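Oxidoreductase, zinc-binding dehydrogenase family (Myxococcus xanthus, PDB 5K1S) is a zinc-containing medium-chain reductase that takes part in an alternative de novo route to isovaleryl coenzyme A. Local coordinates at residues A[60-64]-A[65-69]; A[171-174]-A[175-179]. One frame throughout, in Å; residues are numbered along the deposited sequence.

Contact 1: A[60-64]-A[65-69]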
loop_
_atom_site.group_PDB
_atom_site.type_symbol
_atom_site.label_atom_id
_atom_site.label_comp_id
_atom_site.label_asym_id
_atom_site.label_seq_id
_atom_site.Cartn_x
_atom_site.Cartn_y
_atom_site.Cartn_z
ATOM N N ASP A 60 -3.530 -20.188 -16.658
ATOM C CA ASP A 60 -3.965 -21.508 -17.107
ATOM C C ASP A 60 -2.808 -22.497 -17.124
ATOM O O ASP A 60 -2.997 -23.688 -16.855
ATOM C CB ASP A 60 -4.592 -21.412 -18.500
ATOM C CG ASP A 60 -5.811 -20.510 -18.535
ATOM O OD1 ASP A 60 -6.484 -20.367 -17.491
ATOM O OD2 ASP A 60 -6.097 -19.948 -19.612
ATOM N N VAL A 61 -1.605 -22.027 -17.464
ATOM C CA VAL A 61 -0.430 -22.894 -17.433
ATOM C C VAL A 61 -0.206 -23.415 -16.021
ATOM O O VAL A 61 -0.071 -24.624 -15.797
ATOM C CB VAL A 61 0.808 -22.139 -17.955
ATOM C CG1 VAL A 61 2.062 -22.999 -17.823
ATOM C CG2 VAL A 61 0.603 -21.712 -19.401
ATOM N N ILE A 62 -0.158 -22.504 -15.047
ATOM C CA ILE A 62 0.032 -22.903 -13.657
ATOM C C ILE A 62 -1.045 -23.900 -13.254
ATOM O O ILE A 62 -0.764 -24.933 -12.634
ATOM C CB ILE A 62 0.026 -21.665 -12.740
ATOM C CG1 ILE A 62 1.074 -20.643 -13.198
ATOM C CG2 ILE A 62 0.300 -22.069 -11.298
ATOM C CD1 ILE A 62 0.961 -19.299 -12.513
ATOM N N ASN A 63 -2.293 -23.609 -13.619
ATOM C CA ASN A 63 -3.398 -24.514 -13.320
ATOM C C ASN A 63 -3.148 -25.894 -13.916
ATOM O O ASN A 63 -3.339 -26.916 -13.246
ATOM C CB ASN A 63 -4.701 -23.914 -13.854
ATOM C CG ASN A 63 -5.936 -24.640 -13.354
ATOM O OD1 ASN A 63 -5.879 -25.414 -12.401
ATOM N ND2 ASN A 63 -7.065 -24.378 -13.994
ATOM N N ARG A 64 -2.705 -25.941 -15.174
ATOM C CA ARG A 64 -2.498 -27.223 -15.841
ATOM C C ARG A 64 -1.459 -28.076 -15.125
ATOM O O ARG A 64 -1.552 -29.308 -15.143
ATOM C CB ARG A 64 -2.078 -27.000 -17.294
ATOM C CG ARG A 64 -1.695 -28.281 -18.017
ATOM C CD ARG A 64 -1.307 -28.039 -19.461
ATOM N NE ARG A 64 -0.265 -27.025 -19.608
ATOM C CZ ARG A 64 1.000 -27.182 -19.244
ATOM N NH1 ARG A 64 1.406 -28.311 -18.680
ATOM N NH2 ARG A 64 1.867 -26.196 -19.431
ATOM N N ARG A 65 -0.463 -27.448 -14.501
ATOM C CA ARG A 65 0.607 -28.179 -13.833
ATOM C C ARG A 65 0.194 -28.735 -12.478
ATOM O O ARG A 65 1.006 -29.409 -11.834
ATOM C CB ARG A 65 1.832 -27.278 -13.656
ATOM C CG ARG A 65 2.551 -26.948 -14.951
ATOM C CD ARG A 65 3.684 -25.961 -14.726
ATOM N NE ARG A 65 4.333 -25.585 -15.980
ATOM C CZ ARG A 65 5.080 -24.498 -16.143
ATOM N NH1 ARG A 65 5.277 -23.658 -15.133
ATOM N NH2 ARG A 65 5.628 -24.244 -17.324
ATOM N N GLY A 66 -1.034 -28.480 -12.033
ATOM C CA GLY A 66 -1.467 -28.904 -10.718
ATOM C C GLY A 66 -1.084 -27.966 -9.596
ATOM O O GLY A 66 -1.262 -28.320 -8.425
ATOM N N ASN A 67 -0.574 -26.779 -9.914
ATOM C CA ASN A 67 -0.111 -25.837 -8.907
ATOM C C ASN A 67 -1.216 -24.917 -8.402
ATOM O O ASN A 67 -0.924 -23.971 -7.665
ATOM C CB ASN A 67 1.052 -25.014 -9.465
ATOM C CG ASN A 67 2.301 -25.853 -9.686
ATOM O OD1 ASN A 67 2.577 -26.779 -8.927
ATOM N ND2 ASN A 67 3.053 -25.540 -10.733
ATOM N N LEU A 68 -2.466 -25.165 -8.788
ATOM C CA LEU A 68 -3.617 -24.528 -8.160
ATOM C C LEU A 68 -4.313 -25.568 -7.292
ATOM O O LEU A 68 -4.908 -26.513 -7.833
ATOM C CB LEU A 68 -4.581 -23.969 -9.208
ATOM C CG LEU A 68 -4.290 -22.547 -9.701
ATOM C CD1 LEU A 68 -4.515 -21.522 -8.596
ATOM C CD2 LEU A 68 -2.876 -22.438 -10.231
ATOM N N PRO A 69 -4.274 -25.454 -5.961
ATOM C CA PRO A 69 -4.690 -26.595 -5.125
ATOM C C PRO A 69 -6.133 -27.023 -5.323
ATOM O O PRO A 69 -6.428 -28.221 -5.217
ATOM C CB PRO A 69 -4.451 -26.086 -3.694
ATOM C CG PRO A 69 -3.512 -24.938 -3.833
ATOM C CD PRO A 69 -3.838 -24.309 -5.144
#
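Backbone bonds close the C-terminal end of helix 58-64 between Val61, Ile62 and Asn63 on one side and Arg65, Gly66 and Asn67 on the other. Arg65 N still bonds in helical fashion to Val61 O (3.1 Å), whereas Gly66 N turns back to Asn63 O (3.0 Å) and Asn67 N to Ile62 O (3.3 Å). This pair of reversed bonds is a Schellman motif. Gly66 suits its hinge because phi is positive there (84°), and a side chain would press on the carbonyl oxygen of Arg65.

Van der Waals contacts brace the turn. Ile62 CG2 reaches Leu68 CD2 at 3.4 Å and Asn67 CB at 3.5 Å, so a branched residue fills the angle where the chain doubles back. The polar side chain of Asn63 crosses Leu68 at about a right angle, its OD1 merely passing Leu68 CB at 3.7 Å; the amide is engaged by others, OD1 with Thr71 OG1 and ND2 with Gly131 O.

The two arginines supply the charged part. Val61 CG1, set anti to the backbone N (chi1 175°), sits over the centre of the Arg65 guanidinium, 3.8 Å from its CZ, while the extended chain of Arg65 runs alongside. Arg64 bends at chi3, a turn that accompanies the hydrogen bond of its NE to His343 ND1, and its guanidinium plane stands 83° from that of Arg65.

Both guanidinium groups form salt bridges to Glu347 OE2, and this carboxylate probably offsets part of the paired positive charge and so lets the two arginines lie close together. The helix end is thereby tied to helix 339-347, with apolar Val61 supporting one partner's flat face.

Contact 2: A[171-174]-A[175-179]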
loop_
_atom_site.group_PDB
_atom_site.type_symbol
_atom_site.label_atom_id
_atom_site.label_comp_id
_atom_site.label_asym_id
_atom_site.label_seq_id
_atom_site.Cartn_x
_atom_site.Cartn_y
_atom_site.Cartn_z
ATOM N N ALA A 171 -6.492 -3.502 -15.691
ATOM C CA ALA A 171 -6.064 -2.110 -15.783
ATOM C C ALA A 171 -7.068 -1.180 -15.115
ATOM O O ALA A 171 -6.681 -0.266 -14.377
ATOM C CB ALA A 171 -5.864 -1.720 -17.246
ATOM N N VAL A 172 -8.363 -1.392 -15.362
ATOM C CA VAL A 172 -9.385 -0.568 -14.722
ATOM C C VAL A 172 -9.258 -0.658 -13.207
ATOM O O VAL A 172 -9.238 0.359 -12.504
ATOM C CB VAL A 172 -10.790 -0.987 -15.197
ATOM C CG1 VAL A 172 -11.875 -0.266 -14.396
ATOM C CG2 VAL A 172 -10.954 -0.700 -16.684
ATOM N N HIS A 173 -9.174 -1.881 -12.681
ATOM C CA HIS A 173 -9.039 -2.058 -11.240
ATOM C C HIS A 173 -7.782 -1.373 -10.717
ATOM O O HIS A 173 -7.807 -0.731 -9.660
ATOM C CB HIS A 173 -9.021 -3.550 -10.901
ATOM C CG HIS A 173 -9.085 -3.838 -9.434
ATOM N ND1 HIS A 173 -10.010 -3.252 -8.599
ATOM C CD2 HIS A 173 -8.339 -4.656 -8.654
ATOM C CE1 HIS A 173 -9.831 -3.694 -7.367
ATOM N NE2 HIS A 173 -8.823 -4.548 -7.373
ATOM N N THR A 174 -6.674 -1.487 -11.453
ATOM C CA THR A 174 -5.403 -0.919 -11.012
ATOM C C THR A 174 -5.373 0.593 -11.197
ATOM O O THR A 174 -5.095 1.338 -10.252
ATOM C CB THR A 174 -4.251 -1.565 -11.786
ATOM O OG1 THR A 174 -4.306 -2.989 -11.636
ATOM C CG2 THR A 174 -2.905 -1.056 -11.283
ATOM N N VAL A 175 -5.651 1.061 -12.415
ATOM C CA VAL A 175 -5.491 2.475 -12.736
ATOM C C VAL A 175 -6.552 3.313 -12.033
ATOM O O VAL A 175 -6.252 4.378 -11.480
ATOM C CB VAL A 175 -5.535 2.671 -14.263
ATOM C CG1 VAL A 175 -5.403 4.145 -14.632
ATOM C CG2 VAL A 175 -4.441 1.850 -14.937
ATOM N N ARG A 176 -7.804 2.856 -12.043
ATOM C CA ARG A 176 -8.931 3.667 -11.591
ATOM C C ARG A 176 -9.374 3.323 -10.174
ATOM O O ARG A 176 -9.258 4.148 -9.263
ATOM C CB ARG A 176 -10.110 3.495 -12.553
ATOM C CG ARG A 176 -9.906 4.151 -13.887
ATOM C CD ARG A 176 -11.184 4.100 -14.681
ATOM N NE ARG A 176 -11.048 4.748 -15.979
ATOM C CZ ARG A 176 -11.987 4.730 -16.920
ATOM N NH1 ARG A 176 -13.131 4.090 -16.707
ATOM N NH2 ARG A 176 -11.781 5.347 -18.074
ATOM N N THR A 177 -9.897 2.112 -9.978
ATOM C CA THR A 177 -10.498 1.756 -8.699
ATOM C C THR A 177 -9.499 1.921 -7.560
ATOM O O THR A 177 -9.795 2.558 -6.543
ATOM C CB THR A 177 -11.023 0.320 -8.753
ATOM O OG1 THR A 177 -11.540 0.044 -10.062
ATOM C CG2 THR A 177 -12.121 0.120 -7.728
ATOM N N ARG A 178 -8.302 1.359 -7.718
ATOM C CA ARG A 178 -7.281 1.414 -6.679
ATOM C C ARG A 178 -6.352 2.610 -6.856
ATOM O O ARG A 178 -6.135 3.376 -5.912
ATOM C CB ARG A 178 -6.478 0.110 -6.680
ATOM C CG ARG A 178 -7.312 -1.128 -6.382
ATOM C CD ARG A 178 -7.715 -1.183 -4.918
ATOM N NE ARG A 178 -6.554 -1.328 -4.049
ATOM C CZ ARG A 178 -6.576 -1.166 -2.731
ATOM N NH1 ARG A 178 -7.705 -0.844 -2.113
ATOM N NH2 ARG A 178 -5.464 -1.322 -2.028
ATOM N N GLY A 179 -5.797 2.785 -8.056
ATOM C CA GLY A 179 -4.851 3.866 -8.272
ATOM C C GLY A 179 -5.494 5.239 -8.208
ATOM O O GLY A 179 -4.890 6.193 -7.710
#
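Ala171 O accepts the amide of Val175, Val175 N to Ala171 O being 2.6 Å, the ordinary four-residue step of an alpha-helix. Ala171 CB and Val175 CG2 approach only loosely, at 4.5 Å; the small residue suits its place against Ser199 and Ser200 of helix 195-206.

At Val172 the helix widens. Val172 O takes two donors, Arg176 N at 2.9 Å and Thr177 N at 3.1 Å. This shared acceptor marks the change from alpha to pi spacing.

His173 O continues the five-residue step to Arg178 N. With CG anti to the backbone N (chi1 -172°), the imidazole lies beside the Arg178 side chain, and Arg178 CG rests over one ring face, 3.9 Å from the centroid, in a CH-pi contact. Thr177 CB meets His173 ND1 obliquely at 3.7 Å. ND1 bonds to Glu313 OE2, to which Thr177 OG1 also hydrogen-bonds, a reason for a threonine here, and NE2 to Glu300 of the second subunit; two carboxylates would probably favour a protonated ring. Replacing this histidine with an alanine would probably leave Glu300 of the second subunit without this partner and the aliphatic part of Arg178 without a flat surface beneath it.

Thr174 O receives Gly179 N at 2.7 Å, a place where a CB on residue 179 would clash with that oxygen; Thr174 OG1 hydrogen-bonds back to Thr170 O, one turn earlier.

Ala171 and Val175 pack on helix 195-206, Val172 on helix 311-323, where Arg176 also forms a salt bridge to Glu316, and Gly179 O accepts from Arg277 of strand 276-280.

Overall arrangement
Contact 1 closes before contact 2 opens along the chain; their centres are 27 Å apart, on opposite sides of the chain's centre, and their nearest atoms stay about 17 Å apart. Each concerns the C-terminal part of a helix whose beginning lies near the same zinc: Cys57 just precedes helix 58-64, and Cys166 lies in helix 165-178, with His79 as the third protein ligand seen. The residues 60-69 belong to the GroES-like part and lean on helix 339-347, while 171-179 packs against helices 195-206 and 311-323 of the Rossmann-type part and reaches the second subunit. One helix following a zinc ligand and one containing one are thus anchored at their far ends to different surroundings.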